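Local coordinates for putative antioxidant defense protein Mlr4105 (PDB 3C1L) that probably acts as a peroxiredoxin-type antioxidant enzyme of the AhpD-like family, at residues Arg70-Val75 against Thr121-Phe126; His82-Leu87 against Asp176-Asp181. All coordinates share one frame; numbering follows the deposited sequence.

Contact 1 (Arg70-Val75 against Thr121-Phe126); sequences REMIAV and TAMLEF
Two helices of the all-helical AhpD-like fold meet here, 67-80 and 118-132. Their segment axes approach to 9.9 Å and cross at -37°, with I73 and L124 the nearest pair by CA position. The interface is wholly apolar and rests on four buried side chains, two of them selenomethionines, with no hydrogen bond across it.

M123 carries the reach from the second helix. CG lies anti to the backbone N (chi1 175°) and the chain stays extended to SE before bending at its last torsion, so it crosses I73 at about a right angle. CG of M123 sits 3.9 Å from CG1 of I73, while SE of M123 is 4.0 Å from I73 CD1; the ethyl branch of I73 is therefore the half that touches. An alanine in place of I73 would remove that branch and would probably loosen the packing around M123 CG and SE.

M72 also runs crosswise, both to M123 and to L124. Its chain bends at chi3 (37°), bringing the terminal methyls of the two selenomethionines tip to tip, CE of M72 to CE of M123 at 3.9 Å. Beyond the pair, L107 packs on M72 and A162 of helix 152-175 on I73. L124 divides its two methyls: CD1 meets M72 CE at 3.6 Å, whereas CD2 lies 3.7 Å from the backbone O of M72.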
# COMPACT_ATOMS: atom_id res chain seq x y z
N ARG B 70 -10.51 11.76 -23.08
CA ARG B 70 -11.09 12.08 -21.77
C ARG B 70 -11.94 10.95 -21.19
O ARG B 70 -11.79 10.64 -20.03
CB ARG B 70 -11.84 13.41 -21.82
CG ARG B 70 -10.93 14.59 -22.06
CD ARG B 70 -11.71 15.84 -22.29
NE ARG B 70 -12.03 16.07 -23.70
CZ ARG B 70 -12.76 17.06 -24.17
NH1 ARG B 70 -13.37 17.90 -23.35
NH2 ARG B 70 -12.91 17.18 -25.48
N GLU B 71 -12.79 10.30 -22.00
CA GLU B 71 -13.46 9.05 -21.58
C GLU B 71 -12.44 7.95 -21.24
O GLU B 71 -12.72 7.10 -20.38
CB GLU B 71 -14.43 8.54 -22.63
CG GLU B 71 -15.60 9.45 -22.90
CD GLU B 71 -16.68 9.43 -21.81
OE1 GLU B 71 -16.53 8.71 -20.80
OE2 GLU B 71 -17.68 10.16 -21.96
N MSE B 72 -11.29 7.91 -21.90
CA MSE B 72 -10.22 6.93 -21.55
C MSE B 72 -9.60 7.23 -20.23
O MSE B 72 -9.31 6.33 -19.43
CB MSE B 72 -9.10 6.85 -22.61
CG MSE B 72 -9.46 6.01 -23.83
SE MSE B 72 -8.07 5.94 -25.24
CE MSE B 72 -6.49 5.90 -24.25
N ILE B 73 -9.40 8.52 -19.94
CA ILE B 73 -8.88 8.89 -18.63
C ILE B 73 -9.92 8.50 -17.59
O ILE B 73 -9.57 7.94 -16.59
CB ILE B 73 -8.53 10.40 -18.53
CG1 ILE B 73 -7.37 10.77 -19.49
CG2 ILE B 73 -8.16 10.76 -17.08
CD1 ILE B 73 -7.32 12.25 -19.70
N ALA B 74 -11.20 8.78 -17.85
CA ALA B 74 -12.29 8.47 -16.90
C ALA B 74 -12.28 7.01 -16.51
O ALA B 74 -12.31 6.63 -15.32
CB ALA B 74 -13.65 8.86 -17.52
N VAL B 75 -12.21 6.16 -17.53
CA VAL B 75 -12.24 4.72 -17.31
C VAL B 75 -10.95 4.16 -16.64
O VAL B 75 -11.03 3.23 -15.83
CB VAL B 75 -12.53 3.98 -18.63
CG1 VAL B 75 -12.48 2.48 -18.37
CG2 VAL B 75 -13.92 4.39 -19.23
N THR B 121 -0.49 6.48 -23.89
CA THR B 121 0.25 5.90 -22.79
C THR B 121 0.73 6.98 -21.78
O THR B 121 0.57 6.79 -20.59
CB THR B 121 1.41 5.03 -23.30
OG1 THR B 121 0.88 4.01 -24.16
CG2 THR B 121 2.22 4.38 -22.17
N ALA B 122 1.34 8.05 -22.24
CA ALA B 122 1.86 9.06 -21.34
C ALA B 122 0.75 9.70 -20.49
O ALA B 122 0.93 9.96 -19.31
CB ALA B 122 2.66 10.12 -22.09
N MSE B 123 -0.39 9.93 -21.14
CA MSE B 123 -1.57 10.52 -20.55
C MSE B 123 -2.15 9.68 -19.41
O MSE B 123 -2.44 10.19 -18.32
CB MSE B 123 -2.60 10.67 -21.69
CG MSE B 123 -3.95 11.15 -21.28
SE MSE B 123 -5.01 11.43 -22.88
CE MSE B 123 -5.40 9.49 -23.25
N LEU B 124 -2.26 8.38 -19.69
CA LEU B 124 -2.87 7.42 -18.83
C LEU B 124 -1.91 7.10 -17.71
O LEU B 124 -2.32 6.94 -16.58
CB LEU B 124 -3.27 6.16 -19.63
CG LEU B 124 -4.49 6.24 -20.59
CD1 LEU B 124 -4.94 4.86 -21.12
CD2 LEU B 124 -5.68 6.93 -19.95
N GLU B 125 -0.62 7.03 -18.00
CA GLU B 125 0.34 6.80 -16.92
C GLU B 125 0.36 7.99 -15.94
O GLU B 125 0.45 7.78 -14.72
CB GLU B 125 1.74 6.49 -17.46
CG GLU B 125 1.86 5.14 -18.21
CD GLU B 125 1.82 3.89 -17.32
OE1 GLU B 125 1.58 4.02 -16.08
OE2 GLU B 125 2.04 2.76 -17.86
N PHE B 126 0.24 9.22 -16.45
CA PHE B 126 0.11 10.36 -15.54
C PHE B 126 -1.17 10.23 -14.64
O PHE B 126 -1.12 10.38 -13.40
CB PHE B 126 0.10 11.64 -16.30
CG PHE B 126 0.08 12.86 -15.45
CD1 PHE B 126 1.25 13.31 -14.83
CD2 PHE B 126 -1.09 13.60 -15.30
CE1 PHE B 126 1.25 14.45 -14.05
CE2 PHE B 126 -1.12 14.75 -14.48
CZ PHE B 126 0.07 15.19 -13.87

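Contact 2 (His82-Leu87 against Asp176-Asp181); sequences HCYYCL and DMRPND
The Y85 ring is sandwiched: SE of selenomethionine M177 lies over one face, 4.0 Å from the centroid and 16° off the normal, and CB of P179 covers the opposite face in a CH-pi contact. The backbone O of R178 approaches the ring edge, near its plane, 3.5 Å from CE2 of Y85. The M177 approach is a Met-aromatic contact. Both tyrosines fill the middle of a C83-Y84-Y85-C86 sequence, the CxxC motif that serves redox chemistry in AhpD-like proteins.

P179 also serves Y84, whose ring has CG of P179 over one face, 3.9 Å from its centroid. The proline thus wedges between two neighbouring aromatics, and its CD comes to 3.3 Å from CE2 of Y84. Each tyrosine holds CG anti to its backbone N (Y84 chi1 178°), yet the rings leave successive positions of the helix and so flank different parts of P179. NH1 of R178 approaches Y84 obliquely, but this guanidinium bonds through NH2 to A113 of the third subunit and pairs with D176 in a salt bridge whose hydrogen bond is weak.

A water 3.0 Å from Y84 OH donates weakly to P179 O, while Y85 OH is hydrogen-bonded to V37 N. C83 N-caps the helix that carries both rings: its SG accepts from C86 N at 3.5 Å (155°). The two thiol sulfurs, C83 SG and C86 SG, stand 3.6 Å apart, too far for a disulfide.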
# COMPACT_ATOMS: atom_id res chain seq x y z
N HIS B 82 -11.99 0.89 -8.79
CA HIS B 82 -13.03 -0.12 -8.84
C HIS B 82 -14.43 0.47 -8.74
O HIS B 82 -15.25 -0.02 -7.99
CB HIS B 82 -12.80 -1.24 -7.80
CG HIS B 82 -11.57 -2.07 -8.04
ND1 HIS B 82 -11.43 -2.93 -9.12
CD2 HIS B 82 -10.40 -2.14 -7.36
CE1 HIS B 82 -10.25 -3.51 -9.06
NE2 HIS B 82 -9.61 -3.05 -8.01
N CYS B 83 -14.70 1.52 -9.52
CA CYS B 83 -15.99 2.18 -9.51
C CYS B 83 -16.98 1.57 -10.50
O CYS B 83 -16.87 1.80 -11.68
CB CYS B 83 -15.86 3.66 -9.83
SG CYS B 83 -17.50 4.53 -9.69
N TYR B 84 -17.96 0.83 -9.99
CA TYR B 84 -19.00 0.22 -10.80
C TYR B 84 -19.83 1.21 -11.66
O TYR B 84 -20.14 0.93 -12.84
CB TYR B 84 -19.93 -0.55 -9.90
CG TYR B 84 -21.07 -1.19 -10.62
CD1 TYR B 84 -20.83 -2.00 -11.73
CD2 TYR B 84 -22.38 -1.00 -10.20
CE1 TYR B 84 -21.88 -2.59 -12.41
CE2 TYR B 84 -23.42 -1.59 -10.87
CZ TYR B 84 -23.15 -2.39 -11.96
OH TYR B 84 -24.20 -2.96 -12.61
N TYR B 85 -20.17 2.35 -11.09
CA TYR B 85 -20.98 3.33 -11.79
C TYR B 85 -20.24 3.78 -13.03
O TYR B 85 -20.76 3.75 -14.18
CB TYR B 85 -21.37 4.55 -10.89
CG TYR B 85 -22.37 5.42 -11.64
CD1 TYR B 85 -21.96 6.36 -12.59
CD2 TYR B 85 -23.72 5.23 -11.48
CE1 TYR B 85 -22.91 7.09 -13.33
CE2 TYR B 85 -24.66 5.96 -12.21
CZ TYR B 85 -24.25 6.88 -13.14
OH TYR B 85 -25.24 7.57 -13.86
N CYS B 86 -19.00 4.17 -12.80
CA CYS B 86 -18.24 4.86 -13.79
C CYS B 86 -17.67 3.95 -14.80
O CYS B 86 -17.62 4.32 -15.97
CB CYS B 86 -17.15 5.68 -13.15
SG CYS B 86 -17.80 7.11 -12.22
N LEU B 87 -17.30 2.74 -14.38
CA LEU B 87 -16.83 1.76 -15.34
C LEU B 87 -17.92 1.34 -16.33
O LEU B 87 -17.66 1.18 -17.54
CB LEU B 87 -16.21 0.56 -14.63
CG LEU B 87 -14.87 0.83 -13.95
CD1 LEU B 87 -14.42 -0.33 -13.06
CD2 LEU B 87 -13.79 1.15 -15.01
N ASP B 176 -23.18 4.00 -2.98
CA ASP B 176 -23.57 2.85 -3.83
C ASP B 176 -24.46 3.30 -5.02
O ASP B 176 -25.56 2.80 -5.22
CB ASP B 176 -24.29 1.83 -2.96
CG ASP B 176 -24.32 0.42 -3.55
OD1 ASP B 176 -23.58 0.13 -4.53
OD2 ASP B 176 -25.11 -0.42 -2.99
N MSE B 177 -23.98 4.26 -5.80
CA MSE B 177 -24.79 4.79 -6.92
C MSE B 177 -24.86 3.76 -8.02
O MSE B 177 -23.87 3.10 -8.30
CB MSE B 177 -24.23 6.11 -7.45
CG MSE B 177 -25.25 6.94 -8.30
SE MSE B 177 -24.23 8.37 -9.17
CE MSE B 177 -24.33 9.60 -7.67
N ARG B 178 -26.03 3.61 -8.63
CA ARG B 178 -26.32 2.53 -9.56
C ARG B 178 -26.43 3.01 -11.00
O ARG B 178 -27.30 3.80 -11.30
CB ARG B 178 -27.63 1.83 -9.16
CG ARG B 178 -27.58 1.20 -7.77
CD ARG B 178 -26.34 0.38 -7.71
NE ARG B 178 -26.28 -0.54 -6.60
CZ ARG B 178 -25.81 -1.78 -6.68
NH1 ARG B 178 -25.41 -2.29 -7.85
NH2 ARG B 178 -25.78 -2.53 -5.58
N PRO B 179 -25.56 2.52 -11.89
CA PRO B 179 -25.61 2.97 -13.27
C PRO B 179 -26.85 2.44 -13.97
O PRO B 179 -27.38 1.40 -13.57
CB PRO B 179 -24.34 2.35 -13.88
CG PRO B 179 -24.10 1.10 -13.10
CD PRO B 179 -24.75 1.30 -11.74
N ASN B 180 -27.29 3.09 -15.03
CA ASN B 180 -28.47 2.60 -15.76
C ASN B 180 -28.23 1.22 -16.36
O ASN B 180 -27.19 0.98 -16.99
CB ASN B 180 -28.86 3.56 -16.89
CG ASN B 180 -29.06 4.98 -16.40
OD1 ASN B 180 -28.15 5.56 -15.88
ND2 ASN B 180 -30.27 5.53 -16.56
N ASP B 181 -29.21 0.34 -16.24
CA ASP B 181 -29.09 -1.03 -16.69
C ASP B 181 -28.76 -1.08 -18.19
O ASP B 181 -28.10 -2.02 -18.65
CB ASP B 181 -30.38 -1.82 -16.37
CG ASP B 181 -30.24 -3.36 -16.60
OD1 ASP B 181 -29.27 -3.99 -16.07
OD2 ASP B 181 -31.12 -3.94 -17.29
O HOH W 1 -26.76 -1.48 -12.08

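In the fold
Both contacts are buried, their centres about 19 Å apart, and they are joined through consecutive helices: V75 of helix 67-80 packs its O against L87 CD2 of helix 84-98 at 3.6 Å. Helix 152-175 backs both, through A162 at contact 1 and A172 at contact 2. Their chemistry differs with place. Contact 1 is helix on helix, aliphatic and selenium-rich, burying 228 Å². Contact 2 sets a helix start against the segment that follows helix 152-175, burying 341 Å² with aromatic faces, a bridging water and polar ends, and it borders the third subunit. E71 beside contact 1 bonds H90, on the helix that C83 caps and that carries C86.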